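Local coordinates for hypothetical protein (Exiguobacterium sibiricum, PDB 2HKV) that is of unknown function but belongs to the DinB superfamily of helical bundles and binds a nickel ion, consistent with a metal-dependent role, at residues L23-I27 against L132-L136; Y93-L97 against L118-A122. All blocks are in the same frame, centred on the assembly; numbering follows the deposited sequence.

Contact 1: residues L23-I27 against L132-L136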
loop_
_atom_site.group_PDB
_atom_site.type_symbol
_atom_site.label_atom_id
_atom_site.label_comp_id
_atom_site.label_asym_id
_atom_site.label_seq_id
_atom_site.Cartn_x
_atom_site.Cartn_y
_atom_site.Cartn_z
ATOM N N LEU A 23 -3.654 -7.808 13.114
ATOM C CA LEU A 23 -4.548 -6.670 13.381
ATOM C C LEU A 23 -5.978 -7.141 13.611
ATOM O O LEU A 23 -6.617 -6.682 14.542
ATOM C CB LEU A 23 -4.525 -5.620 12.247
ATOM C CG LEU A 23 -3.285 -4.717 12.107
ATOM C CD1 LEU A 23 -3.411 -3.854 10.825
ATOM C CD2 LEU A 23 -3.118 -3.799 13.326
ATOM N N ILE A 24 -6.447 -8.059 12.771
ATOM C CA ILE A 24 -7.797 -8.582 12.868
ATOM C C ILE A 24 -7.963 -9.214 14.236
ATOM O O ILE A 24 -8.953 -8.946 14.903
ATOM C CB ILE A 24 -8.137 -9.565 11.680
ATOM C CG1 ILE A 24 -8.254 -8.771 10.370
ATOM C CG2 ILE A 24 -9.424 -10.382 11.958
ATOM C CD1 ILE A 24 -8.334 -9.632 9.105
ATOM N N ARG A 25 -6.955 -9.972 14.701
ATOM C CA ARG A 25 -7.037 -10.583 16.045
ATOM C C ARG A 25 -7.052 -9.580 17.220
ATOM O O ARG A 25 -7.388 -9.949 18.350
ATOM C CB ARG A 25 -5.921 -11.599 16.225
ATOM C CG ARG A 25 -6.046 -12.819 15.331
ATOM C CD ARG A 25 -4.695 -13.514 15.269
ATOM N NE ARG A 25 -4.771 -14.837 14.667
ATOM C CZ ARG A 25 -3.748 -15.468 14.083
ATOM N NH1 ARG A 25 -2.543 -14.896 13.991
ATOM N NH2 ARG A 25 -3.932 -16.681 13.569
ATOM N N LEU A 26 -6.729 -8.319 16.970
ATOM C CA LEU A 26 -6.788 -7.300 18.015
ATOM C C LEU A 26 -8.192 -6.778 18.200
ATOM O O LEU A 26 -8.551 -6.312 19.267
ATOM C CB LEU A 26 -5.819 -6.140 17.715
ATOM C CG LEU A 26 -4.330 -6.502 17.621
ATOM C CD1 LEU A 26 -3.494 -5.227 17.520
ATOM C CD2 LEU A 26 -3.905 -7.316 18.819
ATOM N N ILE A 27 -9.012 -6.878 17.157
ATOM C CA ILE A 27 -10.258 -6.179 17.140
ATOM C C ILE A 27 -11.197 -6.736 18.233
ATOM O O ILE A 27 -11.363 -7.950 18.356
ATOM C CB ILE A 27 -10.926 -6.239 15.762
ATOM C CG1 ILE A 27 -10.014 -5.614 14.677
ATOM C CG2 ILE A 27 -12.351 -5.563 15.866
ATOM C CD1 ILE A 27 -10.561 -5.719 13.237
ATOM N N LEU A 132 -7.155 0.063 7.963
ATOM C CA LEU A 132 -7.547 -0.675 9.179
ATOM C C LEU A 132 -6.709 -0.187 10.323
ATOM O O LEU A 132 -7.236 0.063 11.430
ATOM C CB LEU A 132 -7.427 -2.208 9.014
ATOM C CG LEU A 132 -7.819 -3.022 10.264
ATOM C CD1 LEU A 132 -9.300 -2.704 10.754
ATOM C CD2 LEU A 132 -7.530 -4.524 9.973
ATOM N N LEU A 133 -5.420 0.007 10.078
ATOM C CA LEU A 133 -4.548 0.498 11.137
ATOM C C LEU A 133 -5.007 1.905 11.647
ATOM O O LEU A 133 -5.071 2.175 12.891
ATOM C CB LEU A 133 -3.116 0.555 10.630
ATOM C CG LEU A 133 -2.031 1.057 11.584
ATOM C CD1 LEU A 133 -1.619 -0.064 12.510
ATOM C CD2 LEU A 133 -0.817 1.538 10.723
ATOM N N ASP A 134 -5.329 2.790 10.711
ATOM C CA ASP A 134 -5.824 4.129 11.075
ATOM C C ASP A 134 -7.124 4.030 11.889
ATOM O O ASP A 134 -7.294 4.759 12.858
ATOM C CB ASP A 134 -6.102 4.990 9.861
ATOM C CG ASP A 134 -4.852 5.438 9.148
ATOM O OD1 ASP A 134 -3.738 5.347 9.738
ATOM O OD2 ASP A 134 -5.014 5.917 7.975
ATOM N N TYR A 135 -8.023 3.133 11.500
ATOM C CA TYR A 135 -9.257 2.961 12.231
ATOM C C TYR A 135 -8.985 2.529 13.676
ATOM O O TYR A 135 -9.596 3.064 14.602
ATOM C CB TYR A 135 -10.116 1.865 11.627
ATOM C CG TYR A 135 -10.942 2.233 10.417
ATOM C CD1 TYR A 135 -10.683 3.373 9.676
ATOM C CD2 TYR A 135 -11.982 1.410 10.013
ATOM C CE1 TYR A 135 -11.422 3.670 8.534
ATOM C CE2 TYR A 135 -12.746 1.715 8.905
ATOM C CZ TYR A 135 -12.469 2.848 8.171
ATOM O OH TYR A 135 -13.231 3.131 7.060
ATOM N N LEU A 136 -8.139 1.511 13.844
ATOM C CA LEU A 136 -7.893 0.978 15.183
ATOM C C LEU A 136 -7.197 2.046 16.023
ATOM O O LEU A 136 -7.553 2.254 17.152
ATOM C CB LEU A 136 -7.085 -0.343 15.127
ATOM C CG LEU A 136 -7.827 -1.546 14.514
ATOM C CD1 LEU A 136 -6.964 -2.844 14.679
ATOM C CD2 LEU A 136 -9.245 -1.765 14.972
#
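L23 and I27 pack against L132, L133 and L136 in an apolar helix-to-helix contact of the DinB four-helix bundle, where helices 4-26 and 114-138, the first and last of the bundle, run side by side in roughly the same direction. No hydrogen bond crosses between the segments. Dispersion forces and the burial of branched side chains hold them together, and the two segments bury 299 Å² between them.

L23 and L136 give the largest shares of the buried surface, followed by L132 and I27. L23 presents CB to L132, with L132 CD2 3.9 Å from L23 CB, while its outer methyl CD2 leans the other way, lying 4.1 Å from L133 CD1 and 4.2 Å from L136 CD1. L23 thus touches three leucines of helix 114-138. With CG anti to the backbone N (chi1 180°), L132 extends toward helix 4-26, and the fork at CG gives CD2 to L23, where it also brushes I24, and sets CD1 4.1 Å from I27 CD1. Although the CB of I27 does not head straight for the other helix, its CG1-CD1 arm bends back to it and crosses L136 at about a right angle.

W32, in the loop after helix 4-26, and V43 of helix 43-61 close around I27, and L50 touches L132. Beyond L133, H127 of the second subunit packs on the same residue, which places this layer beside the dimer interface. The side chain of L132 is about 12 Å from the nickel ion, so this is plain core packing one turn beyond the metal ligand H128. Both methyls of L136 meet I27 CG1, CD2 at 3.9 Å; CD1 also lies 3.9 Å from L23 O, which accepts a hydrogen bond from L26 N.

Contact 2: residues Y93-L97 against L118-A122; sequences YQDRL and LLEAA
Y93 reaches across from helix 82-98 to make the polar link of this contact, its OH donating to L118 O over 2.8 Å. With CG anti to the backbone N (chi1 -177°), the ring is carried out towards helix 114-138 and its hydroxyl end meets the first turn of the segment 118-122. The carbonyl oxygen lies at the ring edge, in the ring plane, yet seen from the carbonyl the hydroxyl stands 46° above the C=O plane, well away from a lone-pair direction. The same oxygen takes a weak bond from A122 N, 3.3 Å away, so the tyrosine supplements a slack helical bond and secures its own buried hydroxyl.

Apolar contacts accompany this bond. L118 turns CD2 onto the aromatic system in an off-centre CH-pi contact, 4.3 Å from the Y93 ring centroid and 3.8 Å from Y93 CE2. Its other methyl, CD1, meets L97 CD1 at 4.1 Å, so the leucine straddles Y93 and the residue one turn further along. A121 CB approaches Y93 CE2 to 3.9 Å.

Other helices complete the surroundings: L9 and V13 of helix 4-26 and L54 and L58 of helix 43-61 all touch Y93. The segment axes approach to 11.8 Å with their directions 152° apart. A roughly antiparallel pair, spaced widely enough for a buried tyrosine to bridge it, forms part of the four-helix bundle characteristic of the DinB fold.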
loop_
_atom_site.group_PDB
_atom_site.type_symbol
_atom_site.label_atom_id
_atom_site.label_comp_id
_atom_site.label_asym_id
_atom_site.label_seq_id
_atom_site.Cartn_x
_atom_site.Cartn_y
_atom_site.Cartn_z
ATOM N N TYR A 93 -3.698 -16.631 -3.913
ATOM C CA TYR A 93 -2.697 -15.720 -4.450
ATOM C C TYR A 93 -1.355 -16.457 -4.669
ATOM O O TYR A 93 -0.720 -16.309 -5.704
ATOM C CB TYR A 93 -2.531 -14.515 -3.533
ATOM C CG TYR A 93 -1.549 -13.426 -4.041
ATOM C CD1 TYR A 93 -0.190 -13.468 -3.719
ATOM C CD2 TYR A 93 -1.997 -12.362 -4.828
ATOM C CE1 TYR A 93 0.679 -12.483 -4.152
ATOM C CE2 TYR A 93 -1.123 -11.368 -5.274
ATOM C CZ TYR A 93 0.219 -11.445 -4.944
ATOM O OH TYR A 93 1.087 -10.487 -5.400
ATOM N N GLN A 94 -0.926 -17.210 -3.676
ATOM C CA GLN A 94 0.365 -17.893 -3.787
ATOM C C GLN A 94 0.363 -18.859 -4.944
ATOM O O GLN A 94 1.363 -19.012 -5.656
ATOM C CB GLN A 94 0.706 -18.647 -2.517
ATOM C CG GLN A 94 1.079 -17.766 -1.370
ATOM C CD GLN A 94 1.380 -18.586 -0.147
ATOM O OE1 GLN A 94 0.554 -18.701 0.774
ATOM N NE2 GLN A 94 2.541 -19.213 -0.150
ATOM N N ASP A 95 -0.762 -19.524 -5.168
ATOM C CA ASP A 95 -0.817 -20.470 -6.264
ATOM C C ASP A 95 -0.734 -19.774 -7.624
ATOM O O ASP A 95 -0.074 -20.260 -8.535
ATOM C CB ASP A 95 -2.120 -21.245 -6.188
ATOM C CG ASP A 95 -2.211 -22.141 -4.946
ATOM O OD1 ASP A 95 -1.186 -22.310 -4.216
ATOM O OD2 ASP A 95 -3.325 -22.687 -4.716
ATOM N N ARG A 96 -1.416 -18.635 -7.758
ATOM C CA ARG A 96 -1.353 -17.840 -8.995
ATOM C C ARG A 96 0.051 -17.218 -9.174
ATOM O O ARG A 96 0.579 -17.066 -10.297
ATOM C CB ARG A 96 -2.445 -16.768 -9.014
ATOM C CG ARG A 96 -3.894 -17.315 -9.059
ATOM C CD ARG A 96 -3.968 -18.709 -9.630
ATOM N NE ARG A 96 -5.300 -19.310 -9.592
ATOM C CZ ARG A 96 -5.905 -19.838 -8.522
ATOM N NH1 ARG A 96 -5.358 -19.814 -7.317
ATOM N NH2 ARG A 96 -7.106 -20.387 -8.675
ATOM N N LEU A 97 0.642 -16.881 -8.052
ATOM C CA LEU A 97 1.943 -16.235 -8.045
ATOM C C LEU A 97 2.946 -17.109 -8.734
ATOM O O LEU A 97 3.716 -16.637 -9.537
ATOM C CB LEU A 97 2.374 -15.923 -6.617
ATOM C CG LEU A 97 3.747 -15.265 -6.375
ATOM C CD1 LEU A 97 3.848 -13.944 -7.152
ATOM C CD2 LEU A 97 3.993 -15.052 -4.894
ATOM N N LEU A 118 -0.705 -9.076 -10.236
ATOM C CA LEU A 118 -0.116 -9.530 -8.998
ATOM C C LEU A 118 0.426 -8.373 -8.151
ATOM O O LEU A 118 0.248 -8.349 -6.929
ATOM C CB LEU A 118 0.949 -10.552 -9.304
ATOM C CG LEU A 118 0.510 -11.927 -9.790
ATOM C CD1 LEU A 118 1.628 -12.775 -10.451
ATOM C CD2 LEU A 118 -0.272 -12.710 -8.726
ATOM N N LEU A 119 1.042 -7.393 -8.800
ATOM C CA LEU A 119 1.453 -6.190 -8.064
ATOM C C LEU A 119 0.237 -5.352 -7.614
ATOM O O LEU A 119 0.234 -4.809 -6.481
ATOM C CB LEU A 119 2.420 -5.330 -8.884
ATOM C CG LEU A 119 2.850 -3.963 -8.310
ATOM C CD1 LEU A 119 3.477 -4.110 -6.917
ATOM C CD2 LEU A 119 3.815 -3.302 -9.315
ATOM N N GLU A 120 -0.810 -5.234 -8.446
ATOM C CA GLU A 120 -1.981 -4.449 -8.089
ATOM C C GLU A 120 -2.617 -4.985 -6.827
ATOM O O GLU A 120 -3.017 -4.211 -5.968
ATOM C CB GLU A 120 -2.992 -4.444 -9.237
ATOM C CG GLU A 120 -4.223 -3.525 -9.071
ATOM C CD GLU A 120 -5.258 -4.050 -8.060
ATOM O OE1 GLU A 120 -5.363 -5.284 -7.913
ATOM O OE2 GLU A 120 -5.986 -3.259 -7.415
ATOM N N ALA A 121 -2.651 -6.299 -6.663
ATOM C CA ALA A 121 -3.367 -6.872 -5.539
ATOM C C ALA A 121 -2.496 -6.577 -4.314
ATOM O O ALA A 121 -3.027 -6.322 -3.244
ATOM C CB ALA A 121 -3.551 -8.362 -5.732
ATOM N N ALA A 122 -1.173 -6.643 -4.462
ATOM C CA ALA A 122 -0.240 -6.315 -3.369
ATOM C C ALA A 122 -0.446 -4.872 -2.801
ATOM O O ALA A 122 -0.639 -4.659 -1.595
ATOM C CB ALA A 122 1.246 -6.541 -3.798
#

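How the contacts relate
Helix 114-138 serves both contacts, facing helix 82-98 near its start in contact 2 and helix 4-26 near its end in contact 1. The centres are 23 Å apart on opposite sides of the chain's centre, and the nearest atoms remain about 12 Å from each other, so the two do not touch. Along the sequence, contact 2 is nested within the chain between the two segments of contact 1. H124 and H128, two of the three nickel ligands, lie between the two helix 114-138 segments. The contacts thus tie the last helix into the bundle on either side of its metal-binding turns, and in both, the segment on helix 114-138 also packs on the second subunit.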